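Side-chain contacts in carbonic anhydrase (Sordaria macrospora, PDB 4O1K), which catalyses the reversible hydration of carbon dioxide to bicarbonate, as a zinc-dependent, tetrameric beta-carbonic anhydrase: residues D58-A63 and F196-G201; P49-I54 and T67-G72. All blocks are in the same frame, centred on the assembly; numbering follows the deposited sequence.

Contact 1 of 2, residues D58-A63 and F196-G201. With ZN (zinc ion), chain B.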
loop_
_atom_site.group_PDB
_atom_site.type_symbol
_atom_site.label_atom_id
_atom_site.label_comp_id
_atom_site.label_asym_id
_atom_site.label_seq_id
_atom_site.Cartn_x
_atom_site.Cartn_y
_atom_site.Cartn_z
ATOM N N ASP A 58 -0.043 10.565 -17.113
ATOM C CA ASP A 58 0.732 11.210 -18.183
ATOM C C ASP A 58 -0.007 11.320 -19.487
ATOM O O ASP A 58 0.603 11.671 -20.501
ATOM C CB ASP A 58 2.129 10.588 -18.428
ATOM C CG ASP A 58 2.090 9.108 -18.837
ATOM O OD1 ASP A 58 1.362 8.724 -19.786
ATOM O OD2 ASP A 58 2.813 8.302 -18.195
ATOM N N SER A 59 -1.300 11.009 -19.467
ATOM C CA SER A 59 -2.170 11.314 -20.596
ATOM C C SER A 59 -2.370 12.830 -20.561
ATOM O O SER A 59 -2.216 13.446 -19.510
ATOM C CB SER A 59 -3.497 10.564 -20.470
ATOM O OG SER A 59 -4.242 10.999 -19.342
ATOM N N ARG A 60 -2.673 13.446 -21.701
ATOM C CA ARG A 60 -2.560 14.911 -21.786
ATOM C C ARG A 60 -3.885 15.670 -21.831
ATOM O O ARG A 60 -3.929 16.871 -21.560
ATOM C CB ARG A 60 -1.708 15.314 -22.992
ATOM C CG ARG A 60 -0.868 14.190 -23.546
ATOM C CD ARG A 60 0.560 14.634 -23.827
ATOM N NE ARG A 60 1.097 13.965 -25.006
ATOM C CZ ARG A 60 1.547 12.711 -25.028
ATOM N NH1 ARG A 60 2.012 12.200 -26.161
ATOM N NH2 ARG A 60 1.525 11.957 -23.931
ATOM N N ILE A 61 -4.954 14.976 -22.196
ATOM C CA ILE A 61 -6.266 15.595 -22.297
ATOM C C ILE A 61 -7.133 14.939 -21.228
ATOM O O ILE A 61 -7.110 13.721 -21.095
ATOM C CB ILE A 61 -6.888 15.347 -23.708
ATOM C CG1 ILE A 61 -6.067 16.031 -24.806
ATOM C CG2 ILE A 61 -8.311 15.844 -23.774
ATOM C CD1 ILE A 61 -6.110 17.542 -24.741
ATOM N N PRO A 62 -7.890 15.741 -20.465
ATOM C CA PRO A 62 -8.822 15.247 -19.440
ATOM C C PRO A 62 -9.942 14.407 -20.056
ATOM O O PRO A 62 -10.377 14.698 -21.170
ATOM C CB PRO A 62 -9.415 16.537 -18.852
ATOM C CG PRO A 62 -8.461 17.603 -19.210
ATOM C CD PRO A 62 -7.852 17.210 -20.514
ATOM N N ALA A 63 -10.397 13.389 -19.326
ATOM C CA ALA A 63 -11.478 12.508 -19.767
ATOM C C ALA A 63 -12.710 13.267 -20.229
ATOM O O ALA A 63 -13.389 12.871 -21.190
ATOM C CB ALA A 63 -11.862 11.582 -18.632
ATOM N N PHE A 196 -6.892 5.909 -25.727
ATOM C CA PHE A 196 -6.869 7.204 -26.401
ATOM C C PHE A 196 -5.619 7.317 -27.246
ATOM O O PHE A 196 -4.550 6.789 -26.874
ATOM C CB PHE A 196 -6.927 8.343 -25.369
ATOM C CG PHE A 196 -6.844 9.705 -25.966
ATOM C CD1 PHE A 196 -7.914 10.235 -26.679
ATOM C CD2 PHE A 196 -5.700 10.477 -25.800
ATOM C CE1 PHE A 196 -7.838 11.513 -27.232
ATOM C CE2 PHE A 196 -5.614 11.754 -26.358
ATOM C CZ PHE A 196 -6.682 12.266 -27.077
ATOM N N ASN A 197 -5.747 8.010 -28.380
ATOM C CA ASN A 197 -4.674 8.107 -29.349
ATOM C C ASN A 197 -4.423 9.598 -29.563
ATOM O O ASN A 197 -5.253 10.298 -30.191
ATOM C CB ASN A 197 -5.113 7.461 -30.682
ATOM C CG ASN A 197 -3.964 7.295 -31.668
ATOM O OD1 ASN A 197 -2.869 7.831 -31.479
ATOM N ND2 ASN A 197 -4.213 6.551 -32.732
ATOM N N PHE A 198 -3.298 10.086 -29.047
ATOM C CA PHE A 198 -2.960 11.504 -29.084
ATOM C C PHE A 198 -2.711 11.996 -30.512
ATOM O O PHE A 198 -2.657 13.206 -30.750
ATOM C CB PHE A 198 -1.699 11.743 -28.250
ATOM C CG PHE A 198 -0.475 11.079 -28.824
ATOM C CD1 PHE A 198 -0.130 9.790 -28.452
ATOM C CD2 PHE A 198 0.319 11.739 -29.753
ATOM C CE1 PHE A 198 0.991 9.171 -28.987
ATOM C CE2 PHE A 198 1.444 11.129 -30.298
ATOM C CZ PHE A 198 1.780 9.842 -29.912
ATOM N N ARG A 199 -2.526 11.060 -31.442
ATOM C CA ARG A 199 -2.204 11.391 -32.828
ATOM C C ARG A 199 -3.398 11.889 -33.626
ATOM O O ARG A 199 -3.234 12.716 -34.536
ATOM C CB ARG A 199 -1.598 10.175 -33.529
ATOM C CG ARG A 199 -0.093 10.057 -33.346
ATOM C CD ARG A 199 0.336 8.632 -33.062
ATOM N NE ARG A 199 1.744 8.432 -33.393
ATOM C CZ ARG A 199 2.507 7.468 -32.883
ATOM N NH1 ARG A 199 3.779 7.363 -33.253
ATOM N NH2 ARG A 199 2.002 6.611 -32.000
ATOM N N ASP A 200 -4.585 11.364 -33.318
ATOM C CA ASP A 200 -5.802 11.736 -34.055
ATOM C C ASP A 200 -6.936 12.129 -33.117
ATOM O O ASP A 200 -8.019 12.513 -33.561
ATOM C CB ASP A 200 -6.252 10.637 -35.028
ATOM C CG ASP A 200 -6.297 9.247 -34.394
ATOM O OD1 ASP A 200 -6.472 9.136 -33.151
ATOM O OD2 ASP A 200 -6.185 8.253 -35.156
ATOM N N GLY A 201 -6.681 12.010 -31.820
ATOM C CA GLY A 201 -7.633 12.423 -30.803
ATOM C C GLY A 201 -8.794 11.472 -30.589
ATOM O O GLY A 201 -9.749 11.805 -29.878
HETATM ZN ZN ZN B . 0.484 7.057 -19.583
#
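Arg60 and Phe198 bring their backbones no closer than 8.1 Å, CA to CA, so the two segments meet through side chains alone. In this beta-carbonic anhydrase fold, residues 58-63 form the loop between strand 51-56 and helix 63-67, while 196-201 leave the end of strand 190-197 in a turn. That turn is closed by Gly201 N on Asn197 O (2.8 Å) and by an Asx turn, in which Arg199 N donates to Asn197 OD1 from well above the carbonyl plane.

The main link is a cation-pi contact: Arg60 NH1 lies over one face of the Phe198 ring, offset toward the rim and 3.8 Å from Phe198 CG. The guanidinium is tilted 36° from the ring plane. Bends at chi2 and chi3 carry the arginine there, and its NE donates to Leu43 O of the second subunit, which probably limits its rotation. Deeper in, Ile61 CG1 meets Phe196 CZ at 4.4 Å, and both side chains also rest on Ile66 of helix 63-67.

At the start of the same loop, Asp58 completes the zinc site with Cys56, His112 and Cys115, consistent with the closed form known for this family. Chi1 of 60° sets Asp58 CG between its own N and carbonyl carbon, and OD1 binds the zinc ion at 1.9 Å.

Contact 2 of 2, residues P49-I54 and T67-G72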
loop_
_atom_site.group_PDB
_atom_site.type_symbol
_atom_site.label_atom_id
_atom_site.label_comp_id
_atom_site.label_asym_id
_atom_site.label_seq_id
_atom_site.Cartn_x
_atom_site.Cartn_y
_atom_site.Cartn_z
ATOM N N PRO A 49 -21.877 10.965 -10.082
ATOM C CA PRO A 49 -21.302 10.589 -11.378
ATOM C C PRO A 49 -21.882 9.276 -11.878
ATOM O O PRO A 49 -22.195 8.385 -11.079
ATOM C CB PRO A 49 -19.817 10.398 -11.045
ATOM C CG PRO A 49 -19.804 10.057 -9.589
ATOM C CD PRO A 49 -20.866 10.953 -9.011
ATOM N N GLU A 50 -22.024 9.164 -13.194
ATOM C CA GLU A 50 -22.446 7.923 -13.822
ATOM C C GLU A 50 -21.241 7.035 -14.108
ATOM O O GLU A 50 -21.396 5.828 -14.318
ATOM C CB GLU A 50 -23.152 8.226 -15.144
ATOM C CG GLU A 50 -24.435 9.015 -14.998
ATOM C CD GLU A 50 -25.663 8.128 -15.035
ATOM O OE1 GLU A 50 -25.986 7.600 -16.125
ATOM O OE2 GLU A 50 -26.302 7.958 -13.973
ATOM N N TYR A 51 -20.052 7.639 -14.122
ATOM C CA TYR A 51 -18.804 6.938 -14.483
ATOM C C TYR A 51 -17.763 7.025 -13.400
ATOM O O TYR A 51 -17.598 8.089 -12.791
ATOM C CB TYR A 51 -18.158 7.619 -15.697
ATOM C CG TYR A 51 -18.846 7.378 -17.026
ATOM C CD1 TYR A 51 -18.364 6.415 -17.905
ATOM C CD2 TYR A 51 -19.945 8.136 -17.416
ATOM C CE1 TYR A 51 -18.975 6.194 -19.117
ATOM C CE2 TYR A 51 -20.549 7.925 -18.629
ATOM C CZ TYR A 51 -20.059 6.953 -19.470
ATOM O OH TYR A 51 -20.667 6.740 -20.680
ATOM N N LEU A 52 -17.034 5.919 -13.211
ATOM C CA LEU A 52 -15.704 5.918 -12.609
ATOM C C LEU A 52 -14.691 5.786 -13.755
ATOM O O LEU A 52 -14.773 4.870 -14.562
ATOM C CB LEU A 52 -15.530 4.731 -11.652
ATOM C CG LEU A 52 -14.094 4.463 -11.190
ATOM C CD1 LEU A 52 -13.496 5.669 -10.448
ATOM C CD2 LEU A 52 -14.001 3.214 -10.310
ATOM N N TRP A 53 -13.766 6.726 -13.850
ATOM C CA TRP A 53 -12.780 6.735 -14.924
ATOM C C TRP A 53 -11.433 6.497 -14.290
ATOM O O TRP A 53 -11.011 7.264 -13.419
ATOM C CB TRP A 53 -12.773 8.112 -15.575
ATOM C CG TRP A 53 -11.855 8.250 -16.736
ATOM C CD1 TRP A 53 -10.507 8.498 -16.719
ATOM C CD2 TRP A 53 -12.242 8.191 -18.111
ATOM N NE1 TRP A 53 -10.032 8.572 -18.033
ATOM C CE2 TRP A 53 -11.082 8.377 -18.892
ATOM C CE3 TRP A 53 -13.466 7.986 -18.759
ATOM C CZ2 TRP A 53 -11.119 8.374 -20.296
ATOM C CZ3 TRP A 53 -13.493 7.973 -20.142
ATOM C CH2 TRP A 53 -12.336 8.173 -20.891
ATOM N N ILE A 54 -10.742 5.458 -14.731
ATOM C CA ILE A 54 -9.383 5.176 -14.255
ATOM C C ILE A 54 -8.441 5.413 -15.423
ATOM O O ILE A 54 -8.436 4.653 -16.399
ATOM C CB ILE A 54 -9.244 3.715 -13.768
ATOM C CG1 ILE A 54 -10.272 3.461 -12.658
ATOM C CG2 ILE A 54 -7.818 3.461 -13.231
ATOM C CD1 ILE A 54 -10.336 1.992 -12.175
ATOM N N THR A 67 -14.322 12.816 -23.967
ATOM C CA THR A 67 -15.576 12.066 -24.034
ATOM C C THR A 67 -16.808 12.926 -24.216
ATOM O O THR A 67 -17.866 12.405 -24.576
ATOM C CB THR A 67 -15.791 11.264 -22.759
ATOM O OG1 THR A 67 -15.769 12.162 -21.634
ATOM C CG2 THR A 67 -14.699 10.240 -22.620
ATOM N N GLY A 68 -16.676 14.222 -23.940
ATOM C CA GLY A 68 -17.792 15.151 -24.010
ATOM C C GLY A 68 -18.699 15.060 -22.794
ATOM O O GLY A 68 -19.817 15.591 -22.801
ATOM N N LEU A 69 -18.215 14.384 -21.752
ATOM C CA LEU A 69 -18.976 14.226 -20.519
ATOM C C LEU A 69 -19.101 15.540 -19.757
ATOM O O LEU A 69 -18.210 16.392 -19.802
ATOM C CB LEU A 69 -18.335 13.179 -19.617
ATOM C CG LEU A 69 -18.451 11.697 -19.960
ATOM C CD1 LEU A 69 -17.668 10.885 -18.951
ATOM C CD2 LEU A 69 -19.906 11.263 -19.978
ATOM N N GLN A 70 -20.214 15.699 -19.054
ATOM C CA GLN A 70 -20.450 16.928 -18.304
ATOM C C GLN A 70 -19.723 16.921 -16.965
ATOM O O GLN A 70 -19.435 15.855 -16.431
ATOM C CB GLN A 70 -21.947 17.154 -18.144
ATOM C CG GLN A 70 -22.560 17.661 -19.439
ATOM C CD GLN A 70 -21.601 18.594 -20.182
ATOM O OE1 GLN A 70 -21.331 19.712 -19.732
ATOM N NE2 GLN A 70 -21.068 18.126 -21.310
ATOM N N PRO A 71 -19.391 18.111 -16.432
ATOM C CA PRO A 71 -18.681 18.154 -15.146
ATOM C C PRO A 71 -19.492 17.467 -14.052
ATOM O O PRO A 71 -20.694 17.722 -13.899
ATOM C CB PRO A 71 -18.544 19.660 -14.854
ATOM C CG PRO A 71 -19.492 20.353 -15.819
ATOM C CD PRO A 71 -19.560 19.451 -17.018
ATOM N N GLY A 72 -18.840 16.583 -13.311
ATOM C CA GLY A 72 -19.517 15.848 -12.263
ATOM C C GLY A 72 -20.022 14.510 -12.761
ATOM O O GLY A 72 -20.487 13.688 -11.968
#
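Tyr51, Trp53 and Pro49 meet Leu69, Thr67 and Gly72 in turn, so the two segments run in opposite directions past each other. They belong to one beta-alpha-beta crossover, in which strand 51-56 leads through helix 63-67 to the parallel neighbour 74-79, with 67-72 as the return loop.

Apolar packing on aromatic rings dominates. Leu69 crosses Tyr51 at about a right angle and lays CD1 over one ring face, 3.9 Å above the plane and offset toward the rim, in a CH-pi contact. Its other methyl, CD2, touches Tyr51 CE2 at 3.7 Å. The Tyr51 ring also stacks with His106 and packs against Val21 of the second subunit. With an alanine in place of Tyr51, both Leu69 methyls would probably lose the ring they lie against, and His106 its stacking partner. Farther along the strand, Trp53 and Thr67 approach from opposite directions: the six-membered part of the indole meets the threonine methyl obliquely, with CZ3 and CH2 each 3.6 Å from Thr67 CG2. Trp53 reaches it with CG anti to the backbone N (chi1 -177°).

Polar contacts are few. Where the backbones come closest, Pro49 and Gly72 having CA atoms 5.6 Å apart, Pro49 CA makes a CA-H...O contact of 3.3 Å with Gly72 O. Gly72 takes backbone angles (94°/-8°) that would jam a side chain against the preceding carbonyl oxygen. Gly68, just past the helix, also has positive phi. Thr67 turns its hydroxyl back to bond with Ala63 O, and the same OG1 accepts a weak hydrogen bond from Leu69 N at 3.3 Å.

How the contacts relate
The two contacts lie 16 Å apart, centre to centre, and their segments alternate along the chain. Helix 63-67 joins them, since Ala63 at its start closes the first segment of contact 1 and Thr67 at its end opens the second segment of contact 2. They touch directly where Ala63 CB packs 3.3 Å from Trp53 CE2. Contact 1 includes a zinc ligand, whereas contact 2, on the same sheet, is farther from the metal, the Trp53 side chain lying about 11 Å from it. The dimer interface connects them again: Ile61 of contact 1 packs on Pro71 of the second subunit, the residue that in its own chain belongs to contact 2.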